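Local coordinates for GTP binding regulator (Thermotoga maritima, PDB 1VR8), which is of unknown function but, with a fold like that of the Ran-binding protein Mog1p, may regulate a GTP-binding protein, at residues V45-K50 and L117-G122; A22-E27 and Y31-V36; K107-W112 and E128-V133. All blocks are in the same frame, centred on the assembly; numbering follows the deposited sequence.

Contact 1: residues V45-K50 and L117-G122; sequences VEMKGK and LFIVEG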
loop_
_atom_site.group_PDB
_atom_site.type_symbol
_atom_site.label_atom_id
_atom_site.label_comp_id
_atom_site.label_asym_id
_atom_site.label_seq_id
_atom_site.Cartn_x
_atom_site.Cartn_y
_atom_site.Cartn_z
ATOM N N VAL A 45 2.644 -5.121 -14.289
ATOM C CA VAL A 45 2.775 -6.170 -13.294
ATOM C C VAL A 45 1.417 -6.720 -12.875
ATOM O O VAL A 45 0.572 -5.969 -12.444
ATOM C CB VAL A 45 3.562 -5.667 -12.091
ATOM C CG1 VAL A 45 3.605 -6.731 -11.009
ATOM C CG2 VAL A 45 5.009 -5.320 -12.546
ATOM N N GLU A 46 1.227 -8.031 -13.000
ATOM C CA GLU A 46 -0.027 -8.658 -12.640
ATOM C C GLU A 46 -0.225 -8.529 -11.141
ATOM O O GLU A 46 0.675 -8.812 -10.349
ATOM C CB GLU A 46 -0.017 -10.134 -13.060
ATOM C CG GLU A 46 -1.223 -10.949 -12.569
ATOM C CD GLU A 46 -1.340 -12.341 -13.226
ATOM O OE1 GLU A 46 -0.337 -12.872 -13.787
ATOM O OE2 GLU A 46 -2.458 -12.903 -13.186
HETATM N N MSE A 47 -1.407 -8.066 -10.749
HETATM C CA MSE A 47 -1.704 -7.781 -9.365
HETATM C C MSE A 47 -3.212 -7.654 -9.229
HETATM O O MSE A 47 -3.778 -6.604 -9.511
HETATM C CB MSE A 47 -1.064 -6.459 -8.908
HETATM C CG MSE A 47 -1.299 -6.136 -7.447
HETATM SE SE MSE A 47 -0.492 -4.368 -7.037
HETATM C CE MSE A 47 -1.135 -3.968 -5.159
ATOM N N LYS A 48 -3.848 -8.724 -8.797
ATOM C CA LYS A 48 -5.294 -8.730 -8.701
ATOM C C LYS A 48 -5.685 -8.164 -7.337
ATOM O O LYS A 48 -5.448 -8.759 -6.295
ATOM C CB LYS A 48 -5.831 -10.128 -8.985
ATOM C CG LYS A 48 -5.629 -10.510 -10.486
ATOM C CD LYS A 48 -6.306 -11.807 -10.875
ATOM C CE LYS A 48 -6.100 -12.181 -12.358
ATOM N N GLY A 49 -6.249 -6.966 -7.361
ATOM C CA GLY A 49 -6.523 -6.205 -6.161
ATOM C C GLY A 49 -7.515 -5.080 -6.417
ATOM O O GLY A 49 -8.417 -5.208 -7.253
ATOM N N LYS A 50 -7.342 -3.996 -5.667
ATOM C CA LYS A 50 -8.131 -2.785 -5.832
ATOM C C LYS A 50 -7.241 -1.587 -5.681
ATOM O O LYS A 50 -6.185 -1.642 -5.035
ATOM C CB LYS A 50 -9.287 -2.720 -4.828
ATOM C CG LYS A 50 -10.254 -3.827 -5.031
ATOM C CD LYS A 50 -11.549 -3.628 -4.260
ATOM C CE LYS A 50 -12.446 -4.840 -4.439
ATOM N NZ LYS A 50 -13.764 -4.593 -3.814
ATOM N N LEU A 117 0.051 -6.691 0.257
ATOM C CA LEU A 117 0.926 -5.788 -0.488
ATOM C C LEU A 117 0.171 -4.480 -0.665
ATOM O O LEU A 117 -0.974 -4.491 -1.102
ATOM C CB LEU A 117 1.278 -6.386 -1.836
ATOM C CG LEU A 117 1.803 -5.441 -2.922
ATOM C CD1 LEU A 117 3.100 -4.804 -2.554
ATOM C CD2 LEU A 117 1.925 -6.237 -4.210
ATOM N N PHE A 118 0.822 -3.373 -0.328
ATOM C CA PHE A 118 0.259 -2.010 -0.498
ATOM C C PHE A 118 1.170 -1.172 -1.354
ATOM O O PHE A 118 2.397 -1.286 -1.245
ATOM C CB PHE A 118 0.118 -1.335 0.872
ATOM C CG PHE A 118 -0.904 -2.005 1.765
ATOM C CD1 PHE A 118 -2.253 -1.724 1.605
ATOM C CD2 PHE A 118 -0.532 -2.945 2.682
ATOM C CE1 PHE A 118 -3.198 -2.341 2.376
ATOM C CE2 PHE A 118 -1.485 -3.598 3.457
ATOM C CZ PHE A 118 -2.814 -3.287 3.300
ATOM N N ILE A 119 0.581 -0.301 -2.169
ATOM C CA ILE A 119 1.325 0.728 -2.858
ATOM C C ILE A 119 0.576 2.033 -2.602
ATOM O O ILE A 119 -0.660 2.111 -2.797
ATOM C CB ILE A 119 1.399 0.510 -4.381
ATOM C CG1 ILE A 119 1.914 -0.906 -4.731
ATOM C CG2 ILE A 119 2.295 1.607 -4.986
ATOM C CD1 ILE A 119 1.661 -1.288 -6.164
ATOM N N VAL A 120 1.303 3.051 -2.169
ATOM C CA VAL A 120 0.741 4.384 -2.062
ATOM C C VAL A 120 1.469 5.300 -3.037
ATOM O O VAL A 120 2.708 5.341 -3.071
ATOM C CB VAL A 120 0.875 4.931 -0.642
ATOM C CG1 VAL A 120 0.353 6.371 -0.538
ATOM C CG2 VAL A 120 0.119 4.078 0.298
ATOM N N GLU A 121 0.713 6.032 -3.837
ATOM C CA GLU A 121 1.307 6.956 -4.789
ATOM C C GLU A 121 0.560 8.261 -4.861
ATOM O O GLU A 121 -0.647 8.324 -4.651
ATOM C CB GLU A 121 1.487 6.328 -6.176
ATOM C CG GLU A 121 0.281 5.934 -6.882
ATOM C CD GLU A 121 0.525 5.459 -8.346
ATOM O OE1 GLU A 121 1.631 4.932 -8.619
ATOM O OE2 GLU A 121 -0.445 5.593 -9.166
ATOM N N GLY A 122 1.292 9.322 -5.154
ATOM C CA GLY A 122 0.653 10.627 -5.301
ATOM C C GLY A 122 1.686 11.714 -5.470
ATOM O O GLY A 122 2.865 11.520 -5.168
#

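Contact 2: residues A22-E27 and Y31-V36; sequences AIFVLE and YRLSDV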
loop_
_atom_site.group_PDB
_atom_site.type_symbol
_atom_site.label_atom_id
_atom_site.label_comp_id
_atom_site.label_asym_id
_atom_site.label_seq_id
_atom_site.Cartn_x
_atom_site.Cartn_y
_atom_site.Cartn_z
ATOM N N ALA A 22 -9.990 -3.262 4.621
ATOM C CA ALA A 22 -8.666 -2.663 4.697
ATOM C C ALA A 22 -8.598 -1.275 4.022
ATOM O O ALA A 22 -7.830 -0.432 4.435
ATOM C CB ALA A 22 -7.656 -3.554 4.099
ATOM N N ILE A 23 -9.410 -1.050 2.999
ATOM C CA ILE A 23 -9.528 0.286 2.401
ATOM C C ILE A 23 -10.439 1.188 3.222
ATOM O O ILE A 23 -10.088 2.333 3.600
ATOM C CB ILE A 23 -10.081 0.163 0.967
ATOM C CG1 ILE A 23 -9.066 -0.563 0.064
ATOM C CG2 ILE A 23 -10.444 1.517 0.398
ATOM C CD1 ILE A 23 -9.605 -0.997 -1.223
ATOM N N PHE A 24 -11.634 0.684 3.503
ATOM C CA PHE A 24 -12.667 1.531 4.096
ATOM C C PHE A 24 -12.319 1.991 5.499
ATOM O O PHE A 24 -12.688 3.087 5.908
ATOM C CB PHE A 24 -14.017 0.817 4.103
ATOM C CG PHE A 24 -14.548 0.489 2.718
ATOM C CD1 PHE A 24 -14.684 1.470 1.762
ATOM C CD2 PHE A 24 -14.952 -0.802 2.402
ATOM C CE1 PHE A 24 -15.157 1.185 0.488
ATOM C CE2 PHE A 24 -15.444 -1.105 1.104
ATOM C CZ PHE A 24 -15.541 -0.105 0.165
ATOM N N VAL A 25 -11.548 1.189 6.234
ATOM C CA VAL A 25 -11.163 1.570 7.591
ATOM C C VAL A 25 -10.203 2.782 7.635
ATOM O O VAL A 25 -10.009 3.411 8.665
ATOM C CB VAL A 25 -10.558 0.331 8.319
ATOM C CG1 VAL A 25 -9.182 0.061 7.834
ATOM C CG2 VAL A 25 -10.618 0.480 9.798
ATOM N N LEU A 26 -9.615 3.121 6.488
ATOM C CA LEU A 26 -8.661 4.238 6.433
ATOM C C LEU A 26 -9.317 5.605 6.307
ATOM O O LEU A 26 -8.652 6.628 6.451
ATOM C CB LEU A 26 -7.709 4.053 5.261
ATOM C CG LEU A 26 -6.900 2.775 5.345
ATOM C CD1 LEU A 26 -6.133 2.596 4.059
ATOM C CD2 LEU A 26 -5.979 2.834 6.549
ATOM N N GLU A 27 -10.605 5.649 6.002
ATOM C CA GLU A 27 -11.262 6.910 5.780
ATOM C C GLU A 27 -11.364 7.701 7.104
ATOM O O GLU A 27 -11.603 7.141 8.178
ATOM C CB GLU A 27 -12.627 6.670 5.064
ATOM C CG GLU A 27 -13.281 7.916 4.631
ATOM C CD GLU A 27 -14.434 7.700 3.678
ATOM O OE1 GLU A 27 -15.103 6.608 3.749
ATOM O OE2 GLU A 27 -14.692 8.651 2.920
ATOM N N TYR A 31 -9.188 12.262 5.229
ATOM C CA TYR A 31 -8.778 11.305 4.195
ATOM C C TYR A 31 -10.099 10.754 3.639
ATOM O O TYR A 31 -10.616 9.779 4.163
ATOM C CB TYR A 31 -7.973 10.157 4.778
ATOM C CG TYR A 31 -6.631 10.570 5.346
ATOM C CD1 TYR A 31 -5.673 11.078 4.525
ATOM C CD2 TYR A 31 -6.361 10.502 6.708
ATOM C CE1 TYR A 31 -4.453 11.502 5.007
ATOM C CE2 TYR A 31 -5.123 10.963 7.223
ATOM C CZ TYR A 31 -4.179 11.440 6.337
ATOM O OH TYR A 31 -2.947 11.905 6.723
ATOM N N ARG A 32 -10.657 11.412 2.636
ATOM C CA ARG A 32 -12.007 11.095 2.179
ATOM C C ARG A 32 -11.904 10.196 0.976
ATOM O O ARG A 32 -11.228 10.533 0.007
ATOM C CB ARG A 32 -12.760 12.357 1.803
ATOM C CG ARG A 32 -12.997 13.336 2.962
ATOM C CD ARG A 32 -13.624 12.630 4.167
ATOM N NE ARG A 32 -14.913 11.995 3.862
ATOM C CZ ARG A 32 -15.507 11.048 4.598
ATOM N NH1 ARG A 32 -14.948 10.574 5.708
ATOM N NH2 ARG A 32 -16.689 10.557 4.209
ATOM N N LEU A 33 -12.592 9.059 1.012
ATOM C CA LEU A 33 -12.560 8.140 -0.113
ATOM C C LEU A 33 -13.367 8.730 -1.275
ATOM O O LEU A 33 -14.512 9.161 -1.104
ATOM C CB LEU A 33 -13.178 6.815 0.345
ATOM C CG LEU A 33 -13.073 5.645 -0.583
ATOM C CD1 LEU A 33 -11.611 5.316 -0.845
ATOM C CD2 LEU A 33 -13.825 4.455 0.043
ATOM N N SER A 34 -12.758 8.803 -2.459
ATOM C CA SER A 34 -13.430 9.326 -3.603
ATOM C C SER A 34 -13.639 8.331 -4.740
ATOM O O SER A 34 -14.468 8.579 -5.616
ATOM C CB SER A 34 -12.705 10.568 -4.106
ATOM O OG SER A 34 -11.469 10.232 -4.643
ATOM N N ASP A 35 -12.905 7.209 -4.728
ATOM C CA ASP A 35 -12.987 6.209 -5.780
ATOM C C ASP A 35 -12.426 4.882 -5.302
ATOM O O ASP A 35 -11.504 4.843 -4.515
ATOM C CB ASP A 35 -12.243 6.720 -7.020
ATOM C CG ASP A 35 -12.692 6.085 -8.318
ATOM O OD1 ASP A 35 -12.221 4.965 -8.622
ATOM O OD2 ASP A 35 -13.471 6.736 -9.077
ATOM N N VAL A 36 -13.034 3.816 -5.795
ATOM C CA VAL A 36 -12.582 2.440 -5.593
ATOM C C VAL A 36 -12.794 1.691 -6.898
ATOM O O VAL A 36 -13.869 1.780 -7.502
ATOM C CB VAL A 36 -13.341 1.707 -4.468
ATOM C CG1 VAL A 36 -12.802 0.295 -4.299
ATOM C CG2 VAL A 36 -13.238 2.451 -3.162
#

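Contact 3: residues K107-W112 and E128-V133; sequences KIVAWW and EFVKHV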
loop_
_atom_site.group_PDB
_atom_site.type_symbol
_atom_site.label_atom_id
_atom_site.label_comp_id
_atom_site.label_asym_id
_atom_site.label_seq_id
_atom_site.Cartn_x
_atom_site.Cartn_y
_atom_site.Cartn_z
ATOM N N LYS A 107 5.524 10.486 -5.821
ATOM C CA LYS A 107 6.173 9.599 -4.854
ATOM C C LYS A 107 5.410 8.287 -4.855
ATOM O O LYS A 107 4.179 8.276 -4.932
ATOM C CB LYS A 107 6.178 10.213 -3.455
ATOM C CG LYS A 107 6.949 9.389 -2.426
ATOM C CD LYS A 107 8.449 9.594 -2.576
ATOM C CE LYS A 107 9.240 8.390 -2.112
ATOM N N ILE A 108 6.138 7.184 -4.744
ATOM C CA ILE A 108 5.575 5.845 -4.676
ATOM C C ILE A 108 6.263 5.096 -3.529
ATOM O O ILE A 108 7.495 5.028 -3.457
ATOM C CB ILE A 108 5.823 5.081 -5.973
ATOM C CG1 ILE A 108 5.177 5.810 -7.183
ATOM C CG2 ILE A 108 5.295 3.670 -5.873
ATOM C CD1 ILE A 108 5.685 5.336 -8.498
ATOM N N VAL A 109 5.450 4.554 -2.640
ATOM C CA VAL A 109 5.926 3.723 -1.544
ATOM C C VAL A 109 5.170 2.390 -1.573
ATOM O O VAL A 109 3.930 2.362 -1.597
ATOM C CB VAL A 109 5.704 4.435 -0.211
ATOM C CG1 VAL A 109 6.120 3.571 0.943
ATOM C CG2 VAL A 109 6.420 5.799 -0.162
ATOM N N ALA A 110 5.893 1.274 -1.591
ATOM C CA ALA A 110 5.255 -0.031 -1.749
ATOM C C ALA A 110 5.850 -0.977 -0.712
ATOM O O ALA A 110 7.076 -1.051 -0.598
ATOM C CB ALA A 110 5.491 -0.577 -3.128
ATOM N N TRP A 111 4.990 -1.710 -0.000
ATOM C CA TRP A 111 5.491 -2.652 1.003
ATOM C C TRP A 111 4.631 -3.904 1.044
ATOM O O TRP A 111 3.454 -3.886 0.654
ATOM C CB TRP A 111 5.598 -1.978 2.384
ATOM C CG TRP A 111 4.322 -1.654 3.109
ATOM C CD1 TRP A 111 3.739 -2.395 4.081
ATOM C CD2 TRP A 111 3.449 -0.512 2.909
ATOM N NE1 TRP A 111 2.584 -1.807 4.502
ATOM C CE2 TRP A 111 2.378 -0.653 3.801
ATOM C CE3 TRP A 111 3.465 0.585 2.052
ATOM C CZ2 TRP A 111 1.361 0.289 3.891
ATOM C CZ3 TRP A 111 2.450 1.513 2.137
ATOM C CH2 TRP A 111 1.413 1.356 3.041
ATOM N N TRP A 112 5.257 -4.996 1.474
ATOM C CA TRP A 112 4.581 -6.269 1.632
ATOM C C TRP A 112 4.992 -6.891 2.964
ATOM O O TRP A 112 6.101 -6.656 3.468
ATOM C CB TRP A 112 4.831 -7.238 0.461
ATOM C CG TRP A 112 6.096 -8.023 0.608
ATOM C CD1 TRP A 112 7.357 -7.620 0.272
ATOM C CD2 TRP A 112 6.237 -9.281 1.258
ATOM N NE1 TRP A 112 8.260 -8.566 0.628
ATOM C CE2 TRP A 112 7.605 -9.613 1.227
ATOM C CE3 TRP A 112 5.340 -10.191 1.808
ATOM C CZ2 TRP A 112 8.102 -10.809 1.760
ATOM C CZ3 TRP A 112 5.839 -11.388 2.335
ATOM C CH2 TRP A 112 7.207 -11.672 2.329
ATOM N N GLU A 128 2.708 11.290 4.532
ATOM C CA GLU A 128 1.681 11.543 5.549
ATOM C C GLU A 128 0.589 10.486 5.503
ATOM O O GLU A 128 0.146 9.983 6.529
ATOM C CB GLU A 128 1.113 12.942 5.353
ATOM C CG GLU A 128 2.112 14.092 5.656
ATOM C CD GLU A 128 3.076 14.460 4.504
ATOM O OE1 GLU A 128 3.045 13.860 3.386
ATOM O OE2 GLU A 128 3.908 15.375 4.742
ATOM N N PHE A 129 0.147 10.146 4.299
ATOM C CA PHE A 129 -0.857 9.093 4.136
ATOM C C PHE A 129 -0.314 7.737 4.573
ATOM O O PHE A 129 -0.992 6.975 5.259
ATOM C CB PHE A 129 -1.361 9.022 2.703
ATOM C CG PHE A 129 -2.534 8.120 2.556
ATOM C CD1 PHE A 129 -3.784 8.544 2.960
ATOM C CD2 PHE A 129 -2.378 6.851 2.088
ATOM C CE1 PHE A 129 -4.891 7.670 2.891
ATOM C CE2 PHE A 129 -3.479 5.987 1.980
ATOM C CZ PHE A 129 -4.722 6.419 2.382
ATOM N N VAL A 130 0.928 7.429 4.192
ATOM C CA VAL A 130 1.530 6.135 4.594
ATOM C C VAL A 130 1.558 6.041 6.114
ATOM O O VAL A 130 1.174 5.012 6.665
ATOM C CB VAL A 130 2.947 5.967 4.030
ATOM C CG1 VAL A 130 3.632 4.768 4.638
ATOM C CG2 VAL A 130 2.868 5.765 2.505
ATOM N N LYS A 131 1.953 7.114 6.789
ATOM C CA LYS A 131 2.005 7.133 8.247
ATOM C C LYS A 131 0.619 6.898 8.858
ATOM O O LYS A 131 0.467 6.192 9.848
ATOM C CB LYS A 131 2.594 8.443 8.766
ATOM C CG LYS A 131 3.004 8.408 10.212
ATOM C CD LYS A 131 3.906 7.188 10.542
ATOM C CE LYS A 131 4.718 7.398 11.839
ATOM N NZ LYS A 131 5.571 6.222 12.245
ATOM N N HIS A 132 -0.391 7.509 8.249
ATOM C CA HIS A 132 -1.791 7.240 8.627
ATOM C C HIS A 132 -2.129 5.743 8.504
ATOM O O HIS A 132 -2.673 5.138 9.429
ATOM C CB HIS A 132 -2.750 8.087 7.796
ATOM C CG HIS A 132 -4.199 7.722 7.987
ATOM N ND1 HIS A 132 -4.863 7.886 9.181
ATOM C CD2 HIS A 132 -5.104 7.213 7.123
ATOM C CE1 HIS A 132 -6.115 7.478 9.050
ATOM N NE2 HIS A 132 -6.292 7.071 7.807
ATOM N N VAL A 133 -1.832 5.159 7.351
ATOM C CA VAL A 133 -2.092 3.747 7.118
ATOM C C VAL A 133 -1.368 2.898 8.176
ATOM O O VAL A 133 -1.958 2.001 8.785
ATOM C CB VAL A 133 -1.646 3.317 5.713
ATOM C CG1 VAL A 133 -1.780 1.838 5.553
ATOM C CG2 VAL A 133 -2.438 4.058 4.603
#

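Contact 1: residues V45-K50 and L117-G122
Met47, modelled as selenomethionine, reaches from one arm of a bent strand to Leu117 and Ile119 on strand 116-122 of the antiparallel sheet of this Mog1p-like fold. It lies before the corner at Gly49, on the arm paired with the chain around Ile39 and Asp40, and the two segments meet through side chains alone, without a hydrogen bond between them. The methyl CE of Met47 lies 3.9 Å from CD2 of Leu117, and the two side chains run at a slant to each other. The Ile119 and Met47 side chains run antiparallel where they pass, CD1 of Ile119 beside the selenium.

Full extension makes the reach possible: CG of Met47 stands anti to the backbone N (chi1 -178°), and the chain beyond it stays straight, carrying selenium and methyl into the buried interior. The backbone of Met47 is hydrogen-bonded to that of Asp40, which fixes the backbone from which the side chain starts. Around the apolar cluster, helix 71-79 packs Ile74 and Trp75 against Leu117 and Leu78 against Ile119, while Tyr66 touches Met47. The contact thus belongs to the layer between the sheet and this helix. One bond short of the methyl, SE of Met47 is 3.9 Å from CD1 of Ile119.

Contact 2: residues A22-E27 and Y31-V36
Glu27 lays a carboxylate oxygen over the flat face of the Arg32 guanidinium instead of meeting its N-H edge. OE2 of Glu27 sits 3.0 Å above that plane, over its centre, and 3.0 Å from NH2 of Arg32. The carboxylate and guanidinium planes are only 21° apart. No N-H of the arginine points at this oxygen, so the salt bridge rests on charge alone.

The directional bond to OE2 comes from the backbone: N of Leu33 donates to OE2 of Glu27 at 2.9 Å, with an angle of 158° at the hydrogen, arriving from above the carboxylate plane. The nearby positive charge probably favours the ionised carboxylate. An extended glutamate, with CG anti to its own N (chi1 -172°), spans the gap, whereas Arg32 folds back at chi2 and chi3 to bring its head over the oxygen. NH1 of Arg32 is also hydrogen-bonded to O of Thr28, which would hold the bent side chain in place.

Here the chain leaves helix 19-24 through a type I turn, Phe24 to Glu27, and soon enters strand 32-39 of the antiparallel sheet. Leu33 bridges helix and strand in an apolar patch near the surface, with the exposed Phe24 ring on its outer side. CD2 of Leu33 meets the edge of that ring, 3.6 Å from CD1 of Phe24, and CD1 of Leu33 faces CG2 of Ile23 at 4.2 Å. Further along, CG2 of Val36 is 4.3 Å from CE1 of Phe24. Between Leu33 and Val36, Ser34 and Asp35 both face Val53, a classic beta bulge in the pairing with strand 45-56.

Contact 3: residues K107-W112 and E128-V133
Val130 and Trp111 carry most of the join between helix 126-138 and the sheet beneath it, with Val133 one helical turn further on. Strand 107-112 and helix 128-133 run in nearly the same direction, 23° apart, with their axes 10.4 Å from each other at the closest. The two branches of Val130 divide the work. CG2, anti to the carbonyl carbon, points at Val109, ending 4.1 Å from CB of that residue, while CG1 approaches the Trp111 ring obliquely, 4.3 Å from CZ3 of Trp111.

A chi1 of 71° swings the Trp111 indole so that its six-membered ring leads toward the helix. CG1 of Val133 comes up to the edge of that ring in its plane, 3.9 Å from CZ2 of Trp111. This is contact with the ring's rim rather than a methyl laid over its face. At the pyrrole end, NE1 of Trp111 is hydrogen-bonded to O of His11, a residue of the purification tag. Tyr134 meets the indole edge-to-face and Phe118, on the adjoining strand, also touches it, so aromatic groups hem in the tryptophan.

Val120 on strand 116-122 touches Val130 as well, so the helix lies along strand 106-113 and also over its neighbour 116-122 in the Mog1p-like fold. Between the two segments no hydrogen bond forms and no charged group takes part. Cohesion therefore comes from burying four apolar side chains and from dispersion between valine methyls and the edge of the indole.

In the fold
Strand 116-122 joins contacts 1 and 3, whose centres are about 11 Å apart: it pairs with strand 106-113, N of Val120 lying 2.8 Å from O of Val109, and leads on to helix 126-138. Its alternate residues turn to the two faces of the sheet, one face carrying contact 1 and the other contact 3. Contact 2, with its centre about 14 Å from that of contact 3, meets the same helix where O of Leu26 is 2.8 Å from NE2 of His132 and Tyr31 stacks on the imidazole. It touches contact 1 through Ile23 and Lys50. An azide ion, probably from the crystallisation liquor, lies about 6 Å from the Val109 side chain; no functional site is implied.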